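Local structure of putative gdp-fucose protein o-fucosyltransferase 1 (Caenorhabditis elegans, 3ZY2) at residues R94-T100 with F133-F139; Y10-C14 with V168-A174; D326-C332 with P353-F357. The protein belongs to the protein O-fucosyltransferase family and has the GT-B glycosyltransferase architecture, with guanosine-5'-diphosphate bound in the model. All blocks are in the same frame, centred on the assembly; numbering follows the deposited sequence.

Overall arrangement
All three contacts pair neighbouring parallel strands, but at different depths and in two different sheets. Contacts 1 and 2 share a six-stranded sheet, where strands 95-98 and 168-171 are neighbours: Phe97 N lies 2.8 Å from Ala170 O, probably hydrogen-bonded. Contact 2 is the buried, almost wholly apolar middle of that sheet. Contact 1 ends at strand 135-138, one of the two outermost strands within the chain; it is partly buried and carries charges and a tryptophan that meet the second subunit. Contact 3, also buried, lies on the opposite side of the chain's centre, about 34 Å from contact 2 between centres, at one margin of the five-stranded sheet, close to the bound guanosine-5'-diphosphate.

Contact 1: R94-T100 with F133-F139; sequences RKAFCWT and FVGDEYF
Arg94 starts the pairing by giving its carbonyl to Val134, with Arg94 O 2.9 Å from Val134 N, while its guanidinium end leads off to the carbonyl of Trp89. The aliphatic part of Lys95 then slants across the side chain of Glu137. Lys95 CD comes within 3.5 Å of Glu137 OE2, yet Lys95 NZ stays 4.5 Å from that oxygen, beyond a salt bridge. Each charge is instead met by the second subunit, Lys95 by its Asp232 and Glu137 by its Arg237, and Tyr166 of the same chain bonds Glu137 OE2. Ala96 uses both polar atoms of its backbone: its N-H goes to Gly135 O, and Ala96 O receives Glu137 N at 2.8 Å. Its methyl group lies over one face of the Phe133 ring, Ala96 CB being 3.8 Å from Phe133 CG. Next, the ring of Phe97 runs alongside Glu137 and points the same way, with Glu137 CB 3.7 Å from the centroid of the Phe97 ring, above its centre. Cys98 donates its N-H to Glu137 O. Its sulfur, set between the backbone N and the carbonyl carbon (chi1 66°), stands at the edge of the Tyr138 ring, Cys98 SG to Tyr138 CD1 3.6 Å, and is joined to Cys114 in a disulfide. Cys98 O accepts the rather bent bond from Phe139 N (143° at the hydrogen). At Trp99, in an offset edge-to-face pair, the edge of Phe139 is turned to the face of the indole's six-membered ring, planes at 62°, and Trp99 CE3 touches Phe139 CE1 at 3.5 Å; the same indole meets Trp99 of the second subunit. Hydrogen-bonded parallel strands of this kind, here closing one margin of the sheet within the chain, are characteristic of the Rossmann-like domains of GT-B proteins.

Contact 2: Y10-C14 with V168-A174; sequences YIVFC and VLAFSSA
Tyr10 to Phe13 pair residue for residue with Val168 to Phe171, their strand axes 4.6 Å apart at closest approach and 16° from parallel. They are two inner strands of the six-stranded parallel sheet of a Rossmann-like domain, brought together although more than 150 residues separate them in the chain. Hydrogen bonds zigzag between them: Tyr10 O accepts from Leu169 N at 2.8 Å, Val12 gives its N-H to Leu169 O and takes that of Phe171 on its own O, and Cys14 N closes the ladder at 3.0 Å from Phe171 O. On the face bearing Ile11, Phe13, Leu169 and Phe171, the side chains that meet are all apolar. Ile11 splits its two branches: CG1 lies 4.1 Å from Leu169 CD2, while CG2, anti to the backbone N, reaches the edge of the Phe171 ring, with Ile11 CG2 to Phe171 CE1 3.8 Å. Phe13 has its ring leaning back over its own backbone (chi1 80°), where Phe13 CD2 meets Ala174 CB at 3.7 Å. Helix 20-37 covers this face, touching Ile11, Phe13, Leu169 and Ala174. The opposite face carries Tyr10, Val12, Val168 and Ala170. Here one methyl group of Val12 meets two neighbours: Val12 CG1 touches both Val168 CG1, 3.6 Å away, and the methyl group of Ala170. The Tyr10 ring leads away from the pair, and its hydroxyl is bonded to the backbone N of Asp6. Past the strands, Ser172 OG is gripped twice, by the carbonyl of Ser116 and the indole N-H of Trp126, and helix 122-128 packs against Cys14 and Ser172. Cys14, whose sulfur forms a disulfide with Cys16, lays its CB 3.5 Å from Ser172 O.

Contact 3: D326-C332 with P353-F357; sequences DLFVGNC and PSAFF
Phe328 and Pro353 open this parallel pairing with a weak hydrogen bond, Phe328 N to Pro353 O 3.4 Å; that carbonyl has a second donor in the guanidinium group of Arg344. The following bonds are firmer. Phe328 O accepts from Ala355 N at 2.8 Å, Gly330 N binds Ala355 O at 2.9 Å from a position tilted 21° out of the carbonyl plane, and Phe357 N meets Gly330 O at 3.0 Å, almost in line with the C=O bond. Where the backbones part, a water takes over, accepting from Cys332 N and donating to Phe357 O, the latter 2.8 Å away. The polar side chains find partners beyond the pair. Asp326 OD1 receives the backbone N-H of Phe213 and the ammonium group of Lys211. Buried Asn331 is held at both ends of its amide, OD1 by the N-H of Val333 and ND2 by the carbonyl of Cys260. Ser354 OG lies in the plane of the Phe328 ring, at its edge, and has a weak bond to Arg344. Apolar contacts fill in between these bonds. Val329 CG1, anti to the backbone N (chi1 -170°), stands over the centre of the Phe357 ring, 3.8 Å from its centroid and only 3° off the normal. Above a face of Phe356, at a longer 5.1 Å from the ring centroid, sits Cys332 SG, bonded to Cys245. Helix 335-346, which touches Phe328 and Ser354, connects the two strands, making this a beta-alpha-beta crossover of a Rossmann-like domain; as the chain leaves the first strand, Ser334, Thr335 and Phe336 line the pocket of the bound guanosine-5'-diphosphate.

Contact 1: R94-T100 with F133-F139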
loop_
_atom_site.group_PDB
_atom_site.type_symbol
_atom_site.label_atom_id
_atom_site.label_comp_id
_atom_site.label_asym_id
_atom_site.label_seq_id
_atom_site.Cartn_x
_atom_site.Cartn_y
_atom_site.Cartn_z
ATOM N N ARG A 94 -4.330 -1.625 -21.065
ATOM C CA ARG A 94 -3.538 -0.872 -20.089
ATOM C C ARG A 94 -4.112 -1.058 -18.688
ATOM O O ARG A 94 -4.989 -0.306 -18.241
ATOM C CB ARG A 94 -3.421 0.595 -20.496
ATOM C CG ARG A 94 -2.700 0.720 -21.848
ATOM C CD ARG A 94 -2.444 2.126 -22.305
ATOM N NE ARG A 94 -1.827 2.071 -23.634
ATOM C CZ ARG A 94 -1.586 3.124 -24.407
ATOM N NH1 ARG A 94 -1.915 4.349 -24.011
ATOM N NH2 ARG A 94 -1.017 2.946 -25.593
ATOM N N LYS A 95 -3.597 -2.087 -18.016
ATOM C CA LYS A 95 -3.964 -2.403 -16.637
ATOM C C LYS A 95 -2.946 -1.850 -15.639
ATOM O O LYS A 95 -1.730 -1.841 -15.900
ATOM C CB LYS A 95 -4.137 -3.919 -16.476
ATOM C CG LYS A 95 -5.285 -4.534 -17.323
ATOM C CD LYS A 95 -5.840 -5.772 -16.642
ATOM C CE LYS A 95 -7.209 -6.191 -17.171
ATOM N NZ LYS A 95 -7.128 -6.741 -18.555
ATOM N N ALA A 96 -3.451 -1.348 -14.514
ATOM C CA ALA A 96 -2.596 -0.897 -13.424
ATOM C C ALA A 96 -2.327 -2.066 -12.491
ATOM O O ALA A 96 -3.231 -2.860 -12.193
ATOM C CB ALA A 96 -3.261 0.225 -12.667
ATOM N N PHE A 97 -1.089 -2.155 -12.028
ATOM C CA PHE A 97 -0.665 -3.214 -11.126
ATOM C C PHE A 97 -0.414 -2.629 -9.760
ATOM O O PHE A 97 0.279 -1.617 -9.624
ATOM C CB PHE A 97 0.600 -3.909 -11.641
ATOM C CG PHE A 97 0.349 -4.863 -12.766
ATOM C CD1 PHE A 97 -0.121 -4.398 -13.996
ATOM C CD2 PHE A 97 0.544 -6.239 -12.592
ATOM C CE1 PHE A 97 -0.364 -5.273 -15.043
ATOM C CE2 PHE A 97 0.308 -7.121 -13.657
ATOM C CZ PHE A 97 -0.151 -6.636 -14.870
ATOM N N CYS A 98 -0.979 -3.276 -8.742
ATOM C CA CYS A 98 -0.721 -2.880 -7.366
ATOM C C CYS A 98 -0.812 -4.079 -6.415
ATOM O O CYS A 98 -1.201 -5.171 -6.823
ATOM C CB CYS A 98 -1.667 -1.756 -6.948
ATOM S SG CYS A 98 -3.370 -2.275 -6.876
ATOM N N TRP A 99 -0.414 -3.870 -5.164
ATOM C CA TRP A 99 -0.315 -4.962 -4.190
ATOM C C TRP A 99 -1.667 -5.633 -3.950
ATOM O O TRP A 99 -1.805 -6.861 -4.030
ATOM C CB TRP A 99 0.250 -4.440 -2.865
ATOM C CG TRP A 99 0.850 -5.526 -2.011
ATOM C CD1 TRP A 99 0.183 -6.413 -1.208
ATOM C CD2 TRP A 99 2.243 -5.844 -1.890
ATOM N NE1 TRP A 99 1.080 -7.261 -0.590
ATOM C CE2 TRP A 99 2.349 -6.934 -0.996
ATOM C CE3 TRP A 99 3.415 -5.308 -2.444
ATOM C CZ2 TRP A 99 3.583 -7.510 -0.658
ATOM C CZ3 TRP A 99 4.642 -5.875 -2.100
ATOM C CH2 TRP A 99 4.713 -6.962 -1.211
ATOM N N THR A 100 -2.663 -4.798 -3.685
ATOM C CA THR A 100 -3.981 -5.241 -3.264
ATOM C C THR A 100 -4.956 -4.080 -3.459
ATOM O O THR A 100 -4.511 -2.925 -3.581
ATOM C CB THR A 100 -3.941 -5.667 -1.776
ATOM O OG1 THR A 100 -5.153 -6.348 -1.432
ATOM C CG2 THR A 100 -3.729 -4.452 -0.860
ATOM N N PHE A 133 -5.621 4.048 -17.364
ATOM C CA PHE A 133 -5.775 2.635 -17.065
ATOM C C PHE A 133 -7.235 2.215 -17.119
ATOM O O PHE A 133 -8.120 2.997 -16.773
ATOM C CB PHE A 133 -5.173 2.306 -15.694
ATOM C CG PHE A 133 -3.689 2.554 -15.619
ATOM C CD1 PHE A 133 -2.794 1.682 -16.235
ATOM C CD2 PHE A 133 -3.198 3.676 -14.965
ATOM C CE1 PHE A 133 -1.421 1.921 -16.182
ATOM C CE2 PHE A 133 -1.839 3.918 -14.903
ATOM C CZ PHE A 133 -0.951 3.039 -15.507
ATOM N N VAL A 134 -7.474 0.976 -17.536
ATOM C CA VAL A 134 -8.849 0.488 -17.756
ATOM C C VAL A 134 -9.251 -0.686 -16.852
ATOM O O VAL A 134 -10.349 -1.236 -16.980
ATOM C CB VAL A 134 -9.065 0.094 -19.226
ATOM C CG1 VAL A 134 -8.725 1.256 -20.163
ATOM C CG2 VAL A 134 -8.272 -1.159 -19.576
ATOM N N GLY A 135 -8.354 -1.067 -15.947
ATOM C CA GLY A 135 -8.571 -2.213 -15.053
ATOM C C GLY A 135 -7.363 -2.413 -14.161
ATOM O O GLY A 135 -6.328 -1.771 -14.360
ATOM N N ASP A 136 -7.497 -3.323 -13.198
ATOM C CA ASP A 136 -6.469 -3.565 -12.196
ATOM C C ASP A 136 -6.015 -5.020 -12.150
ATOM O O ASP A 136 -6.799 -5.935 -12.438
ATOM C CB ASP A 136 -6.940 -3.072 -10.821
ATOM C CG ASP A 136 -6.982 -1.546 -10.726
ATOM O OD1 ASP A 136 -6.251 -0.850 -11.467
ATOM O OD2 ASP A 136 -7.737 -1.035 -9.882
ATOM N N GLU A 137 -4.727 -5.206 -11.848
ATOM C CA GLU A 137 -4.144 -6.518 -11.535
ATOM C C GLU A 137 -3.417 -6.442 -10.196
ATOM O O GLU A 137 -2.724 -5.466 -9.918
ATOM C CB GLU A 137 -3.185 -7.002 -12.634
ATOM C CG GLU A 137 -3.849 -7.306 -13.982
ATOM C CD GLU A 137 -4.561 -8.666 -14.055
ATOM O OE1 GLU A 137 -4.293 -9.556 -13.210
ATOM O OE2 GLU A 137 -5.375 -8.849 -14.996
ATOM N N TYR A 138 -3.597 -7.463 -9.363
ATOM C CA TYR A 138 -3.006 -7.506 -8.021
ATOM C C TYR A 138 -1.931 -8.571 -7.931
ATOM O O TYR A 138 -2.035 -9.603 -8.591
ATOM C CB TYR A 138 -4.100 -7.752 -6.973
ATOM C CG TYR A 138 -5.256 -6.804 -7.150
ATOM C CD1 TYR A 138 -5.114 -5.445 -6.876
ATOM C CD2 TYR A 138 -6.487 -7.258 -7.602
ATOM C CE1 TYR A 138 -6.171 -4.561 -7.076
ATOM C CE2 TYR A 138 -7.552 -6.389 -7.785
ATOM C CZ TYR A 138 -7.388 -5.042 -7.515
ATOM O OH TYR A 138 -8.463 -4.199 -7.715
ATOM N N PHE A 139 -0.887 -8.306 -7.146
ATOM C CA PHE A 139 0.230 -9.248 -7.019
ATOM C C PHE A 139 0.606 -9.568 -5.568
ATOM O O PHE A 139 1.541 -10.338 -5.316
ATOM C CB PHE A 139 1.465 -8.761 -7.807
ATOM C CG PHE A 139 1.979 -7.422 -7.369
ATOM C CD1 PHE A 139 2.812 -7.306 -6.257
ATOM C CD2 PHE A 139 1.640 -6.267 -8.076
ATOM C CE1 PHE A 139 3.286 -6.057 -5.844
ATOM C CE2 PHE A 139 2.113 -5.011 -7.673
ATOM C CZ PHE A 139 2.938 -4.903 -6.562
#

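Contact 2: Y10-C14 with V168-A174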
loop_
_atom_site.group_PDB
_atom_site.type_symbol
_atom_site.label_atom_id
_atom_site.label_comp_id
_atom_site.label_asym_id
_atom_site.label_seq_id
_atom_site.Cartn_x
_atom_site.Cartn_y
_atom_site.Cartn_z
ATOM N N TYR A 10 7.362 -6.170 -21.002
ATOM C CA TYR A 10 7.929 -4.935 -20.433
ATOM C C TYR A 10 7.435 -4.644 -19.030
ATOM O O TYR A 10 6.373 -5.113 -18.605
ATOM C CB TYR A 10 7.583 -3.728 -21.327
ATOM C CG TYR A 10 8.181 -3.869 -22.691
ATOM C CD1 TYR A 10 7.529 -4.624 -23.686
ATOM C CD2 TYR A 10 9.417 -3.297 -22.996
ATOM C CE1 TYR A 10 8.096 -4.783 -24.940
ATOM C CE2 TYR A 10 9.981 -3.460 -24.245
ATOM C CZ TYR A 10 9.317 -4.201 -25.208
ATOM O OH TYR A 10 9.913 -4.332 -26.435
ATOM N N ILE A 11 8.219 -3.842 -18.317
ATOM C CA ILE A 11 7.801 -3.236 -17.060
ATOM C C ILE A 11 7.925 -1.734 -17.216
ATOM O O ILE A 11 8.955 -1.259 -17.692
ATOM C CB ILE A 11 8.686 -3.700 -15.877
ATOM C CG1 ILE A 11 8.443 -5.169 -15.555
ATOM C CG2 ILE A 11 8.452 -2.847 -14.621
ATOM C CD1 ILE A 11 9.617 -5.801 -14.817
ATOM N N VAL A 12 6.899 -1.005 -16.800
ATOM C CA VAL A 12 6.944 0.472 -16.774
ATOM C C VAL A 12 6.420 0.917 -15.421
ATOM O O VAL A 12 5.522 0.271 -14.852
ATOM C CB VAL A 12 6.160 1.117 -17.962
ATOM C CG1 VAL A 12 4.664 0.752 -17.943
ATOM C CG2 VAL A 12 6.368 2.641 -17.983
ATOM N N PHE A 13 7.006 1.972 -14.867
ATOM C CA PHE A 13 6.613 2.414 -13.523
ATOM C C PHE A 13 6.840 3.893 -13.340
ATOM O O PHE A 13 7.635 4.515 -14.077
ATOM C CB PHE A 13 7.365 1.622 -12.422
ATOM C CG PHE A 13 8.773 2.111 -12.180
ATOM C CD1 PHE A 13 9.789 1.824 -13.086
ATOM C CD2 PHE A 13 9.056 2.886 -11.041
ATOM C CE1 PHE A 13 11.092 2.310 -12.870
ATOM C CE2 PHE A 13 10.361 3.386 -10.820
ATOM C CZ PHE A 13 11.364 3.087 -11.735
ATOM N N CYS A 14 6.139 4.436 -12.349
ATOM C CA CYS A 14 6.361 5.792 -11.863
ATOM C C CYS A 14 7.231 5.766 -10.612
ATOM O O CYS A 14 6.871 5.070 -9.646
ATOM C CB CYS A 14 5.045 6.471 -11.504
ATOM S SG CYS A 14 5.343 8.173 -10.952
ATOM N N VAL A 168 2.815 -5.769 -20.845
ATOM C CA VAL A 168 3.378 -4.657 -20.069
ATOM C C VAL A 168 2.845 -4.693 -18.642
ATOM O O VAL A 168 1.643 -4.579 -18.423
ATOM C CB VAL A 168 3.079 -3.263 -20.701
ATOM C CG1 VAL A 168 3.653 -2.139 -19.787
ATOM C CG2 VAL A 168 3.646 -3.149 -22.120
ATOM N N LEU A 169 3.733 -4.830 -17.658
ATOM C CA LEU A 169 3.337 -4.670 -16.271
ATOM C C LEU A 169 3.551 -3.208 -15.931
ATOM O O LEU A 169 4.667 -2.706 -16.069
ATOM C CB LEU A 169 4.195 -5.549 -15.344
ATOM C CG LEU A 169 3.969 -7.043 -15.093
ATOM C CD1 LEU A 169 3.104 -7.779 -16.138
ATOM C CD2 LEU A 169 5.278 -7.765 -14.880
ATOM N N ALA A 170 2.501 -2.519 -15.501
ATOM C CA ALA A 170 2.575 -1.087 -15.214
ATOM C C ALA A 170 2.289 -0.797 -13.755
ATOM O O ALA A 170 1.222 -1.116 -13.264
ATOM C CB ALA A 170 1.611 -0.316 -16.109
ATOM N N PHE A 171 3.246 -0.179 -13.066
ATOM C CA PHE A 171 3.162 0.070 -11.623
ATOM C C PHE A 171 3.132 1.577 -11.319
ATOM O O PHE A 171 4.054 2.311 -11.700
ATOM C CB PHE A 171 4.385 -0.531 -10.921
ATOM C CG PHE A 171 4.575 -2.011 -11.121
ATOM C CD1 PHE A 171 5.312 -2.505 -12.212
ATOM C CD2 PHE A 171 4.096 -2.926 -10.176
ATOM C CE1 PHE A 171 5.523 -3.861 -12.373
ATOM C CE2 PHE A 171 4.310 -4.276 -10.338
ATOM C CZ PHE A 171 4.997 -4.761 -11.433
ATOM N N SER A 172 2.104 2.057 -10.628
ATOM C CA SER A 172 2.096 3.476 -10.266
ATOM C C SER A 172 2.977 3.747 -9.058
ATOM O O SER A 172 3.409 4.882 -8.839
ATOM C CB SER A 172 0.687 4.031 -10.048
ATOM O OG SER A 172 0.624 5.386 -10.490
ATOM N N SER A 173 3.273 2.699 -8.296
ATOM C CA SER A 173 4.300 2.785 -7.274
ATOM C C SER A 173 5.432 1.827 -7.604
ATOM O O SER A 173 5.197 0.677 -7.952
ATOM C CB SER A 173 3.730 2.461 -5.903
ATOM O OG SER A 173 2.989 3.565 -5.422
ATOM N N ALA A 174 6.661 2.302 -7.447
ATOM C CA ALA A 174 7.829 1.501 -7.802
ATOM C C ALA A 174 7.786 0.153 -7.088
ATOM O O ALA A 174 7.639 0.125 -5.854
ATOM C CB ALA A 174 9.097 2.264 -7.440
#

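Contact 3: D326-C332 with P353-F357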
loop_
_atom_site.group_PDB
_atom_site.type_symbol
_atom_site.label_atom_id
_atom_site.label_comp_id
_atom_site.label_asym_id
_atom_site.label_seq_id
_atom_site.Cartn_x
_atom_site.Cartn_y
_atom_site.Cartn_z
ATOM N N ASP A 326 38.018 14.178 -4.065
ATOM C CA ASP A 326 39.041 13.363 -3.406
ATOM C C ASP A 326 38.511 12.778 -2.117
ATOM O O ASP A 326 38.850 11.640 -1.792
ATOM C CB ASP A 326 40.307 14.186 -3.215
ATOM C CG ASP A 326 40.881 14.661 -4.549
ATOM O OD1 ASP A 326 40.394 15.695 -5.092
ATOM O OD2 ASP A 326 41.802 13.981 -5.090
ATOM N N LEU A 327 37.679 13.521 -1.402
ATOM C CA LEU A 327 36.984 13.031 -0.199
ATOM C C LEU A 327 35.589 13.642 -0.184
ATOM O O LEU A 327 35.444 14.829 -0.449
ATOM C CB LEU A 327 37.718 13.430 1.084
ATOM C CG LEU A 327 36.998 13.024 2.385
ATOM C CD1 LEU A 327 36.969 11.491 2.527
ATOM C CD2 LEU A 327 37.647 13.662 3.601
ATOM N N PHE A 328 34.576 12.823 0.084
ATOM C CA PHE A 328 33.190 13.255 0.223
ATOM C C PHE A 328 32.800 13.137 1.689
ATOM O O PHE A 328 33.052 12.104 2.301
ATOM C CB PHE A 328 32.282 12.351 -0.602
ATOM C CG PHE A 328 30.793 12.520 -0.311
ATOM C CD1 PHE A 328 30.162 13.761 -0.428
ATOM C CD2 PHE A 328 30.030 11.420 0.049
ATOM C CE1 PHE A 328 28.798 13.867 -0.176
ATOM C CE2 PHE A 328 28.658 11.550 0.307
ATOM C CZ PHE A 328 28.039 12.777 0.177
ATOM N N VAL A 329 32.230 14.212 2.239
ATOM C CA VAL A 329 31.584 14.153 3.578
ATOM C C VAL A 329 30.099 14.405 3.379
ATOM O O VAL A 329 29.698 15.500 2.963
ATOM C CB VAL A 329 32.167 15.160 4.601
ATOM C CG1 VAL A 329 31.623 14.854 6.019
ATOM C CG2 VAL A 329 33.688 15.110 4.612
ATOM N N GLY A 330 29.285 13.387 3.649
ATOM C CA GLY A 330 27.847 13.504 3.431
ATOM C C GLY A 330 27.011 13.545 4.682
ATOM O O GLY A 330 27.552 13.565 5.801
ATOM N N ASN A 331 25.703 13.540 4.450
ATOM C CA ASN A 331 24.712 13.422 5.505
ATOM C C ASN A 331 24.184 12.004 5.469
ATOM O O ASN A 331 23.611 11.568 4.470
ATOM C CB ASN A 331 23.589 14.419 5.261
ATOM C CG ASN A 331 22.599 14.417 6.374
ATOM O OD1 ASN A 331 21.958 13.396 6.621
ATOM N ND2 ASN A 331 22.496 15.529 7.096
ATOM N N CYS A 332 24.393 11.286 6.562
ATOM C CA CYS A 332 24.059 9.875 6.599
ATOM C C CYS A 332 22.577 9.576 6.396
ATOM O O CYS A 332 22.222 8.501 5.902
ATOM C CB CYS A 332 24.507 9.308 7.921
ATOM S SG CYS A 332 24.067 7.580 8.058
ATOM N N PRO A 353 37.071 7.279 -1.143
ATOM C CA PRO A 353 36.706 7.469 0.262
ATOM C C PRO A 353 35.582 8.449 0.554
ATOM O O PRO A 353 35.469 9.509 -0.081
ATOM C CB PRO A 353 37.991 7.967 0.906
ATOM C CG PRO A 353 38.734 8.597 -0.184
ATOM C CD PRO A 353 38.424 7.786 -1.433
ATOM N N SER A 354 34.776 8.085 1.541
ATOM C CA SER A 354 33.696 8.918 2.008
ATOM C C SER A 354 33.647 8.913 3.533
ATOM O O SER A 354 34.194 8.004 4.194
ATOM C CB SER A 354 32.352 8.433 1.462
ATOM O OG SER A 354 32.377 8.355 0.030
ATOM N N ALA A 355 33.005 9.943 4.064
ATOM C CA ALA A 355 32.759 10.081 5.497
ATOM C C ALA A 355 31.413 10.756 5.635
ATOM O O ALA A 355 30.849 11.217 4.647
ATOM C CB ALA A 355 33.841 10.935 6.156
ATOM N N PHE A 356 30.910 10.826 6.865
ATOM C CA PHE A 356 29.633 11.461 7.143
ATOM C C PHE A 356 29.760 12.333 8.373
ATOM O O PHE A 356 30.496 12.005 9.310
ATOM C CB PHE A 356 28.553 10.416 7.385
ATOM C CG PHE A 356 28.267 9.564 6.192
ATOM C CD1 PHE A 356 27.385 10.000 5.219
ATOM C CD2 PHE A 356 28.899 8.318 6.041
ATOM C CE1 PHE A 356 27.107 9.227 4.103
ATOM C CE2 PHE A 356 28.629 7.538 4.925
ATOM C CZ PHE A 356 27.729 8.003 3.952
ATOM N N PHE A 357 29.034 13.444 8.373
ATOM C CA PHE A 357 28.987 14.295 9.567
ATOM C C PHE A 357 28.504 13.503 10.774
ATOM O O PHE A 357 27.576 12.712 10.692
ATOM C CB PHE A 357 28.107 15.521 9.341
ATOM C CG PHE A 357 28.681 16.503 8.362
ATOM C CD1 PHE A 357 29.792 17.267 8.706
ATOM C CD2 PHE A 357 28.123 16.635 7.091
ATOM C CE1 PHE A 357 30.337 18.163 7.813
ATOM C CE2 PHE A 357 28.660 17.541 6.182
ATOM C CZ PHE A 357 29.777 18.299 6.540
HETATM O O HOH W 1 25.481 12.722 8.828
#